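Local coordinates for topoisomerase I-like protein (Leishmania donovani, PDB 2B9S), which probably forms the DNA-binding large subunit of a heterodimeric type IB topoisomerase that relaxes supercoiled DNA by transiently nicking one strand, at residues I188-E193 and H208-T213. Numbering follows the deposited sequence.
With nucleotides of chain A.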
ATOM      1  N   ILE D 188      13.294  -1.112  20.484  1.00 26.97           N
ATOM      2  CA  ILE D 188      14.541  -1.881  20.530  1.00 28.21           C
ATOM      3  C   ILE D 188      14.577  -2.825  21.761  1.00 29.07           C
ATOM      4  O   ILE D 188      13.746  -2.691  22.666  1.00 28.70           O
ATOM      5  CB  ILE D 188      15.748  -0.898  20.506  1.00 27.19           C
ATOM      6  CG1 ILE D 188      17.006  -1.571  19.944  1.00 27.00           C
ATOM      7  CG2 ILE D 188      15.896  -0.158  21.846  1.00 25.63           C
ATOM      8  CD1 ILE D 188      18.094  -0.628  19.577  1.00 24.16           C
ATOM      9  N   GLY D 189      15.525  -3.769  21.795  1.00 30.73           N
ATOM     10  CA  GLY D 189      15.687  -4.660  22.961  1.00 29.06           C
ATOM     11  C   GLY D 189      16.207  -3.951  24.197  1.00 29.14           C
ATOM     12  O   GLY D 189      17.033  -3.052  24.093  1.00 29.11           O
ATOM     13  N   GLU D 190      15.724  -4.361  25.370  1.00 31.92           N
ATOM     14  CA  GLU D 190      16.170  -3.817  26.673  1.00 32.57           C
ATOM     15  C   GLU D 190      17.697  -3.779  26.862  1.00 33.04           C
ATOM     16  O   GLU D 190      18.219  -2.900  27.532  1.00 32.64           O
ATOM     17  CB  GLU D 190      15.609  -4.636  27.849  1.00 34.22           C
ATOM     18  CG  GLU D 190      14.185  -5.105  27.749  1.00 37.24           C
ATOM     19  CD  GLU D 190      14.048  -6.364  26.919  1.00 36.64           C
ATOM     20  OE1 GLU D 190      14.193  -7.493  27.459  1.00 36.26           O
ATOM     21  OE2 GLU D 190      13.793  -6.205  25.714  1.00 36.35           O
ATOM     22  N   THR D 191      18.402  -4.758  26.305  1.00 33.61           N
ATOM     23  CA  THR D 191      19.836  -4.901  26.538  1.00 32.19           C
ATOM     24  C   THR D 191      20.658  -4.410  25.353  1.00 33.33           C
ATOM     25  O   THR D 191      21.885  -4.493  25.388  1.00 33.74           O
ATOM     26  CB  THR D 191      20.240  -6.395  26.845  1.00 32.66           C
ATOM     27  OG1 THR D 191      20.059  -7.214  25.678  1.00 33.47           O
ATOM     28  CG2 THR D 191      19.431  -6.973  27.990  1.00 30.90           C
ATOM     29  N   ALA D 192      19.993  -3.907  24.309  1.00 33.14           N
ATOM     30  CA  ALA D 192      20.702  -3.447  23.111  1.00 33.81           C
ATOM     31  C   ALA D 192      21.330  -2.070  23.313  1.00 35.18           C
ATOM     32  O   ALA D 192      20.905  -1.295  24.177  1.00 34.80           O
ATOM     33  CB  ALA D 192      19.794  -3.442  21.894  1.00 31.34           C
ATOM     34  N   GLU D 193      22.350  -1.784  22.513  1.00 35.28           N
ATOM     35  CA  GLU D 193      22.839  -0.419  22.373  1.00 39.73           C
ATOM     36  C   GLU D 193      21.776   0.478  21.683  1.00 38.75           C
ATOM     37  O   GLU D 193      21.310   0.160  20.581  1.00 36.65           O
ATOM     38  CB  GLU D 193      24.124  -0.439  21.568  1.00 42.53           C
ATOM     39  CG  GLU D 193      25.078   0.654  21.924  1.00 50.48           C
ATOM     40  CD  GLU D 193      26.392   0.517  21.182  1.00 54.09           C
ATOM     41  OE1 GLU D 193      26.912  -0.628  21.104  1.00 55.09           O
ATOM     42  OE2 GLU D 193      26.895   1.553  20.672  1.00 56.67           O
ATOM     43  N   HIS D 208      10.642  -0.983  24.479  1.00 28.49           N
ATOM     44  CA  HIS D 208      11.159  -2.333  24.343  1.00 27.82           C
ATOM     45  C   HIS D 208       9.988  -3.271  24.244  1.00 28.78           C
ATOM     46  O   HIS D 208       9.834  -4.167  25.090  1.00 28.90           O
ATOM     47  CB  HIS D 208      12.040  -2.698  25.567  1.00 26.96           C
ATOM     48  CG  HIS D 208      13.023  -1.632  25.935  1.00 24.83           C
ATOM     49  ND1 HIS D 208      14.091  -1.305  25.128  1.00 23.67           N
ATOM     50  CD2 HIS D 208      13.062  -0.773  26.982  1.00 24.36           C
ATOM     51  CE1 HIS D 208      14.763  -0.304  25.676  1.00 23.46           C
ATOM     52  NE2 HIS D 208      14.166   0.029  26.806  1.00 24.41           N
ATOM     53  N   ASP D 209       9.171  -3.073  23.206  1.00 28.23           N
ATOM     54  CA  ASP D 209       7.925  -3.833  23.026  1.00 30.03           C
ATOM     55  C   ASP D 209       8.179  -5.072  22.150  1.00 29.87           C
ATOM     56  O   ASP D 209       8.387  -4.961  20.932  1.00 30.71           O
ATOM     57  CB  ASP D 209       6.809  -2.917  22.454  1.00 29.60           C
ATOM     58  CG  ASP D 209       5.415  -3.575  22.447  1.00 30.97           C
ATOM     59  OD1 ASP D 209       5.266  -4.752  22.848  1.00 31.28           O
ATOM     60  OD2 ASP D 209       4.441  -2.905  22.025  1.00 30.43           O
ATOM     61  N   HIS D 210       8.175  -6.240  22.792  1.00 29.21           N
ATOM     62  CA  HIS D 210       8.442  -7.538  22.135  1.00 28.90           C
ATOM     63  C   HIS D 210       7.231  -8.051  21.348  1.00 27.63           C
ATOM     64  O   HIS D 210       7.320  -9.066  20.655  1.00 26.82           O
ATOM     65  CB  HIS D 210       8.844  -8.612  23.167  1.00 29.96           C
ATOM     66  CG  HIS D 210      10.176  -8.390  23.835  1.00 30.64           C
ATOM     67  ND1 HIS D 210      11.296  -9.140  23.539  1.00 30.26           N
ATOM     68  CD2 HIS D 210      10.547  -7.550  24.832  1.00 30.77           C
ATOM     69  CE1 HIS D 210      12.304  -8.749  24.297  1.00 30.56           C
ATOM     70  NE2 HIS D 210      11.874  -7.786  25.092  1.00 29.95           N
ATOM     71  N   THR D 211       6.100  -7.351  21.464  1.00 28.40           N
ATOM     72  CA  THR D 211       4.845  -7.755  20.819  1.00 26.51           C
ATOM     73  C   THR D 211       4.617  -7.045  19.484  1.00 27.47           C
ATOM     74  O   THR D 211       3.595  -7.288  18.816  1.00 25.50           O
ATOM     75  CB  THR D 211       3.610  -7.517  21.730  1.00 27.08           C
ATOM     76  OG1 THR D 211       3.479  -6.112  22.009  1.00 26.85           O
ATOM     77  CG2 THR D 211       3.725  -8.298  23.049  1.00 25.03           C
ATOM     78  N   VAL D 212       5.559  -6.175  19.101  1.00 25.80           N
ATOM     79  CA  VAL D 212       5.519  -5.490  17.791  1.00 25.41           C
ATOM     80  C   VAL D 212       6.784  -5.752  16.953  1.00 26.11           C
ATOM     81  O   VAL D 212       7.784  -6.228  17.490  1.00 27.50           O
ATOM     82  CB  VAL D 212       5.152  -3.937  17.907  1.00 22.92           C
ATOM     83  CG1 VAL D 212       3.793  -3.760  18.608  1.00 20.09           C
ATOM     84  CG2 VAL D 212       6.247  -3.120  18.609  1.00 18.36           C
ATOM     85  N   THR D 213       6.729  -5.435  15.652  1.00 26.06           N
ATOM     86  CA  THR D 213       7.766  -5.806  14.667  1.00 25.38           C
ATOM     87  C   THR D 213       8.480  -4.590  14.074  1.00 25.64           C
ATOM     88  O   THR D 213       9.281  -4.720  13.130  1.00 24.64           O
ATOM     89  CB  THR D 213       7.192  -6.584  13.449  1.00 26.16           C
ATOM     90  OG1 THR D 213       6.304  -5.732  12.707  1.00 28.77           O
ATOM     91  CG2 THR D 213       6.465  -7.833  13.855  1.00 25.81           C
TER
ATOM     92  P    DC A   8       2.981  -5.217  14.128  1.00 25.69           P
ATOM     93  OP1  DC A   8       2.491  -6.091  15.176  1.00 26.89           O
ATOM     94  OP2  DC A   8       4.346  -4.633  14.277  1.00 25.14           O
ATOM     95  O5'  DC A   8       3.058  -5.794  12.637  1.00 28.02           O
ATOM     96  C5'  DC A   8       2.160  -6.631  12.021  1.00 29.40           C
ATOM     97  C4'  DC A   8       1.439  -6.003  10.813  1.00 26.90           C
ATOM     98  O4'  DC A   8       1.023  -4.634  10.983  1.00 23.57           O
ATOM     99  C3'  DC A   8       2.067  -5.969   9.435  1.00 26.49           C
ATOM    100  O3'  DC A   8       2.212  -7.310   8.938  1.00 28.34           O
ATOM    101  C2'  DC A   8       0.931  -5.245   8.706  1.00 23.61           C
ATOM    102  C1'  DC A   8       0.275  -4.400   9.804  1.00 21.56           C
ATOM    103  N1   DC A   8       0.245  -2.941   9.443  1.00 20.32           N
ATOM    104  C2   DC A   8      -0.783  -2.498   8.592  1.00 18.57           C
ATOM    105  O2   DC A   8      -1.628  -3.310   8.188  1.00 19.12           O
ATOM    106  N3   DC A   8      -0.828  -1.190   8.237  1.00 17.00           N
ATOM    107  C4   DC A   8       0.101  -0.336   8.688  1.00 18.89           C
ATOM    108  N4   DC A   8      -0.019   0.939   8.299  1.00 19.19           N
ATOM    109  C5   DC A   8       1.179  -0.761   9.551  1.00 19.13           C
ATOM    110  C6   DC A   8       1.214  -2.070   9.893  1.00 18.71           C
TER
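I188 and H208, their CA atoms 5.1 Å apart, mark where two loops of the family's DNA-binding fragment leave the neighbouring parallel strands 185-187 and 205-207; beyond them the chain folds into type I turns, G189-A192 and D209-V212. In H208, chi1 of -47° puts CG beside the backbone N. H208 ND1 donates to I188 O (2.8 Å); the oxygen lies near the ring plane, but the donor stands above the carbonyl plane. E190 CA sits over one face of the H208 ring, 3.9 Å from the centroid. E190 CG passes H208 CB, and a bend at chi2 (82°) places CD so that OE2 accepts from H210 NE2 at 2.6 Å, met from above the carboxylate plane, carboxylate and imidazole planes 66° apart. H210 ND1 is hydrogen-bonded to W22 O, and its ring stacks on W22. Farther along, T213 N and OG1 both grip OP2 of DC8 of chain A, OG1 at 2.7 Å. H210 thus faces two acceptor oxygens, consistent with a doubly protonated, cationic ring and an ionic share in its bond to E190. H208 holds the 188-190 backbone to the start of the second loop, while H210 ties E190 to the turn preceding T213 and its phosphate contact.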